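PDB 1VMJ: uncharacterized protein, which is of unknown function but belongs to the YjbQ (UPF0047) family and may act as a thiamin phosphate synthase. Local coordinates for residues L52-H57 / R143-I148; H57-V62 / G138-R143. All blocks are in the same frame, centred on the assembly; numbering follows the deposited sequence.

Interaction 1: L52-H57 / R143-I148; sequences LCNAMH and RVLVKI. With SO4 (sulfate ion), chain C.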
# COMPACT_ATOMS: atom_id res chain seq x y z
N LEU A 52 10.67 -6.61 2.09
CA LEU A 52 9.24 -6.75 1.95
C LEU A 52 8.74 -7.64 3.07
O LEU A 52 9.30 -8.68 3.32
CB LEU A 52 8.96 -7.42 0.61
CG LEU A 52 7.54 -7.93 0.36
CD1 LEU A 52 6.57 -6.80 0.22
CD2 LEU A 52 7.44 -8.83 -0.84
N CYS A 53 7.65 -7.21 3.68
CA CYS A 53 6.96 -8.04 4.61
C CYS A 53 5.47 -7.97 4.31
O CYS A 53 4.87 -6.88 4.39
CB CYS A 53 7.24 -7.57 6.03
SG CYS A 53 6.45 -8.61 7.28
N ASN A 54 4.89 -9.12 3.99
CA ASN A 54 3.50 -9.16 3.58
C ASN A 54 2.73 -10.30 4.20
O ASN A 54 3.27 -11.35 4.49
CB ASN A 54 3.36 -9.17 2.05
CG ASN A 54 3.81 -10.49 1.42
OD1 ASN A 54 4.96 -10.61 0.99
ND2 ASN A 54 2.90 -11.47 1.31
N ALA A 55 1.42 -10.06 4.38
CA ALA A 55 0.50 -11.12 4.75
C ALA A 55 0.36 -12.05 3.55
O ALA A 55 0.09 -11.58 2.45
CB ALA A 55 -0.81 -10.53 5.13
N MET A 56 0.51 -13.35 3.77
CA MET A 56 0.35 -14.35 2.71
C MET A 56 -1.10 -14.78 2.58
O MET A 56 -1.44 -15.51 1.66
CB MET A 56 1.22 -15.55 2.98
CG MET A 56 2.67 -15.19 3.07
SD MET A 56 3.78 -16.63 3.15
CE MET A 56 3.93 -17.09 1.43
N HIS A 57 -1.93 -14.33 3.50
CA HIS A 57 -3.37 -14.60 3.50
C HIS A 57 -4.11 -13.33 3.18
O HIS A 57 -3.65 -12.23 3.49
CB HIS A 57 -3.77 -15.21 4.84
CG HIS A 57 -3.15 -16.54 5.06
ND1 HIS A 57 -3.81 -17.73 4.83
CD2 HIS A 57 -1.89 -16.87 5.41
CE1 HIS A 57 -2.97 -18.73 5.04
NE2 HIS A 57 -1.80 -18.24 5.39
N ARG A 143 0.23 -16.94 7.83
CA ARG A 143 1.62 -16.69 7.53
C ARG A 143 1.87 -15.29 7.04
O ARG A 143 1.05 -14.71 6.33
CB ARG A 143 2.11 -17.67 6.48
CG ARG A 143 1.75 -19.09 6.74
CD ARG A 143 2.25 -19.93 5.64
NE ARG A 143 1.72 -21.29 5.75
CZ ARG A 143 2.32 -22.35 5.25
NH1 ARG A 143 3.51 -22.24 4.64
NH2 ARG A 143 1.73 -23.53 5.37
N VAL A 144 3.04 -14.79 7.41
CA VAL A 144 3.64 -13.57 6.91
C VAL A 144 4.95 -13.92 6.26
O VAL A 144 5.71 -14.75 6.76
CB VAL A 144 3.89 -12.60 8.09
CG1 VAL A 144 4.82 -11.48 7.74
CG2 VAL A 144 2.56 -12.04 8.59
N LEU A 145 5.22 -13.30 5.13
CA LEU A 145 6.46 -13.49 4.40
C LEU A 145 7.38 -12.31 4.62
O LEU A 145 6.93 -11.17 4.55
CB LEU A 145 6.22 -13.69 2.90
CG LEU A 145 7.45 -14.04 2.07
CD1 LEU A 145 8.03 -15.40 2.44
CD2 LEU A 145 7.10 -13.99 0.58
N VAL A 146 8.66 -12.59 4.89
CA VAL A 146 9.72 -11.59 4.90
C VAL A 146 10.67 -11.97 3.78
O VAL A 146 11.14 -13.11 3.72
CB VAL A 146 10.50 -11.58 6.23
CG1 VAL A 146 11.61 -10.56 6.18
CG2 VAL A 146 9.58 -11.30 7.38
N LYS A 147 10.93 -11.01 2.90
CA LYS A 147 11.87 -11.16 1.83
C LYS A 147 12.77 -9.94 1.77
O LYS A 147 12.30 -8.83 1.78
CB LYS A 147 11.12 -11.33 0.50
CG LYS A 147 12.02 -11.62 -0.74
CD LYS A 147 12.48 -13.04 -0.80
CE LYS A 147 13.22 -13.32 -2.11
NZ LYS A 147 13.54 -14.80 -2.27
N ILE A 148 14.08 -10.18 1.76
CA ILE A 148 15.07 -9.11 1.71
C ILE A 148 16.00 -9.32 0.56
O ILE A 148 16.45 -10.44 0.33
CB ILE A 148 15.90 -9.02 3.01
CG1 ILE A 148 15.00 -9.18 4.23
CG2 ILE A 148 16.64 -7.69 3.04
CD1 ILE A 148 15.75 -9.23 5.55
S SO4 C . -6.99 -16.80 3.42
O1 SO4 C . -6.60 -18.05 4.05
O2 SO4 C . -8.18 -16.96 2.61
O3 SO4 C . -5.92 -16.33 2.51
O4 SO4 C . -7.18 -15.85 4.48
O HOH W 1 -1.52 -13.79 6.89
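Strands 49-55 and 142-150 run antiparallel as neighbours in the five-stranded sheet, and L52, C53, N54 and A55 face K147, V146, L145 and V144 in turn. L52 and K147 form one hydrogen-bonded pair, N54 and L145 the next; N54 O accepts from L145 N at 2.8 Å. The ladder runs past the strand into the turn, where M56 N donates to R143 O at 2.9 Å. On the face carrying C53 and V144, the small, unbranched thiol packs tightly, with C53 SG 3.3 Å from V144 CG1. N54 lies on the other face, beside L145 and pointing the same way. Its CG sits between the backbone N and the carbonyl carbon (chi1 71°), and ND2 donates to A55 O at 3.0 Å from above that carbonyl plane, which helps hold the amide, with OD1 lying beside L145 CB. M56 keeps SD anti across its CB-CG bond (chi2 -171°), which sets the sulfur 3.8 Å from L145 CB. Past the end of the strand, the side chains of H57 and R143 cross obliquely, with H57 CD2 3.2 Å from R143 N, while H57 ND1 gives a nearly straight bond (178°) to O1 of a sulfate. An alanine in place of H57 would probably leave the sulfate without this donor and open a gap beside R143 CG. Water 1 donates to R143 O. The long polar chains end elsewhere: R143 forms a salt bridge with E19 and K147 with E48 of the second subunit. Strands 113-119 and 14-22 bond to the outer edges of this pair, and helix 34-44 packs against C53 and V146.

Interaction 2: H57-V62 / G138-R143; sequences HITASV and GMRPKR. With SO4 (sulfate ion), chain C.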
# COMPACT_ATOMS: atom_id res chain seq x y z
N HIS A 57 -1.93 -14.33 3.50
CA HIS A 57 -3.37 -14.60 3.50
C HIS A 57 -4.11 -13.33 3.18
O HIS A 57 -3.65 -12.23 3.49
CB HIS A 57 -3.77 -15.21 4.84
CG HIS A 57 -3.15 -16.54 5.06
ND1 HIS A 57 -3.81 -17.73 4.83
CD2 HIS A 57 -1.89 -16.87 5.41
CE1 HIS A 57 -2.97 -18.73 5.04
NE2 HIS A 57 -1.80 -18.24 5.39
N ILE A 58 -5.26 -13.48 2.55
CA ILE A 58 -5.98 -12.36 1.96
C ILE A 58 -7.02 -11.77 2.91
O ILE A 58 -7.84 -10.92 2.50
CB ILE A 58 -6.58 -12.77 0.58
CG1 ILE A 58 -7.51 -13.97 0.73
CG2 ILE A 58 -5.46 -13.07 -0.42
CD1 ILE A 58 -8.24 -14.36 -0.54
N THR A 59 -6.94 -12.19 4.17
CA THR A 59 -7.77 -11.72 5.27
C THR A 59 -6.94 -11.17 6.43
O THR A 59 -7.42 -11.09 7.57
CB THR A 59 -8.64 -12.85 5.79
OG1 THR A 59 -7.82 -13.98 6.08
CG2 THR A 59 -9.68 -13.22 4.76
N ALA A 60 -5.71 -10.78 6.13
CA ALA A 60 -4.82 -10.23 7.12
C ALA A 60 -3.89 -9.21 6.48
O ALA A 60 -3.79 -9.09 5.26
CB ALA A 60 -4.04 -11.33 7.77
N SER A 61 -3.24 -8.43 7.34
CA SER A 61 -2.42 -7.29 6.92
C SER A 61 -1.06 -7.30 7.56
O SER A 61 -0.89 -7.85 8.64
CB SER A 61 -3.08 -5.97 7.35
OG SER A 61 -4.29 -5.78 6.65
N VAL A 62 -0.11 -6.64 6.90
CA VAL A 62 1.10 -6.16 7.55
C VAL A 62 1.17 -4.64 7.32
O VAL A 62 0.98 -4.16 6.22
CB VAL A 62 2.35 -6.83 7.03
CG1 VAL A 62 3.58 -6.21 7.63
CG2 VAL A 62 2.32 -8.32 7.35
N GLY A 138 -8.57 -14.85 12.32
CA GLY A 138 -7.56 -15.69 12.97
C GLY A 138 -8.08 -17.00 13.53
O GLY A 138 -9.01 -17.57 12.99
N MET A 139 -7.44 -17.47 14.59
CA MET A 139 -7.74 -18.79 15.17
C MET A 139 -7.46 -19.93 14.21
O MET A 139 -8.08 -20.99 14.28
CB MET A 139 -9.18 -18.86 15.70
CG MET A 139 -9.48 -17.73 16.63
SD MET A 139 -11.14 -17.75 17.35
CE MET A 139 -12.18 -17.70 15.92
N ARG A 140 -6.48 -19.73 13.33
CA ARG A 140 -6.00 -20.76 12.42
C ARG A 140 -4.60 -20.33 12.01
O ARG A 140 -4.28 -19.15 12.09
CB ARG A 140 -6.91 -20.90 11.22
CG ARG A 140 -7.10 -19.64 10.40
CD ARG A 140 -8.10 -19.87 9.28
NE ARG A 140 -8.50 -18.66 8.58
CZ ARG A 140 -8.01 -18.24 7.42
NH1 ARG A 140 -7.06 -18.93 6.80
NH2 ARG A 140 -8.45 -17.12 6.88
N PRO A 141 -3.76 -21.29 11.57
CA PRO A 141 -2.38 -20.95 11.26
C PRO A 141 -2.26 -20.13 9.99
O PRO A 141 -2.74 -20.53 8.92
CB PRO A 141 -1.71 -22.32 11.07
CG PRO A 141 -2.83 -23.20 10.59
CD PRO A 141 -4.04 -22.73 11.35
N LYS A 142 -1.66 -18.95 10.12
CA LYS A 142 -1.53 -18.03 9.01
C LYS A 142 -0.13 -17.48 8.98
O LYS A 142 0.63 -17.57 9.95
CB LYS A 142 -2.58 -16.93 9.12
CG LYS A 142 -3.97 -17.53 8.97
CD LYS A 142 -5.08 -16.57 9.23
CE LYS A 142 -5.32 -15.62 8.06
NZ LYS A 142 -6.49 -14.72 8.42
N ARG A 143 0.23 -16.94 7.83
CA ARG A 143 1.62 -16.69 7.53
C ARG A 143 1.87 -15.29 7.04
O ARG A 143 1.05 -14.71 6.33
CB ARG A 143 2.11 -17.67 6.48
CG ARG A 143 1.75 -19.09 6.74
CD ARG A 143 2.25 -19.93 5.64
NE ARG A 143 1.72 -21.29 5.75
CZ ARG A 143 2.32 -22.35 5.25
NH1 ARG A 143 3.51 -22.24 4.64
NH2 ARG A 143 1.73 -23.53 5.37
S SO4 C . -6.99 -16.80 3.42
O1 SO4 C . -6.60 -18.05 4.05
O2 SO4 C . -8.18 -16.96 2.61
O3 SO4 C . -5.92 -16.33 2.51
O4 SO4 C . -7.18 -15.85 4.48
O HOH W 1 -1.52 -13.79 6.89
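K142 CG lies anti to its carbonyl carbon (chi1 -65°), which sets it over the H57 ring, and the K142 chain bends at chi3 (78°), while T59 OG1 sits between its own backbone N and carbonyl carbon (chi1 52°). Crossing at about a right angle, the two side chains join where K142 NZ donates to T59 OG1 at 2.8 Å. A lysine suits this place because its methylenes can pack while its amine bonds: K142 CG stands 4.0 Å above the centre of the H57 imidazole in a CH-pi contact, and K142 CE lies 3.6 Å from H57 CB. The same CE lies over one face of the R140 guanidinium, toward the rim, so the aliphatic chain helps hold two flat groups. The amine is gripped further by a salt bridge to E135 and a bond to D137 O, which would help balance its charge. R140, extended from CG to NE, takes the sulfate edge-on in two prongs, NH1 to O1 at 2.9 Å and NH2 to O4 at 3.0 Å, with the sulfur in the guanidinium plane; D137 forms a salt bridge with NH2. From the other segment I58 N donates to O3 at 2.9 Å, and T59 OG1 donates to O4, although that modelled bond is doubtfully short. T59 also touches N100 and H104, which with H93 bind a sodium ion. Arginine, histidine, hydroxyl and backbone N-H converging on a tetrahedral anion make up an anion-binding pocket, consistent with a place for a phosphate group, although this sulfate probably came from the crystallisation liquor.

Overall arrangement
Interactions 1 and 2 lie with their centres 11 Å apart and share H57 and R143, the residues at which the paired strands give way to the sulfate pocket. Strand 142-150 serves both, while strands 49-55 and 60-65 follow each other in the chain, joined by the turn that carries H57. They also touch directly: A55 CB lies 3.3 Å from A60 O, and V62 packs against the backbone of C53 and N54. Interaction 1 thus belongs to the sheet and interaction 2 to the anion site at its end, with H57 common to both. A bound sodium ion lies about 5 Å from the T59 side chain, and one lies about 9 Å from that of H57; the second subunit reaches both contacts.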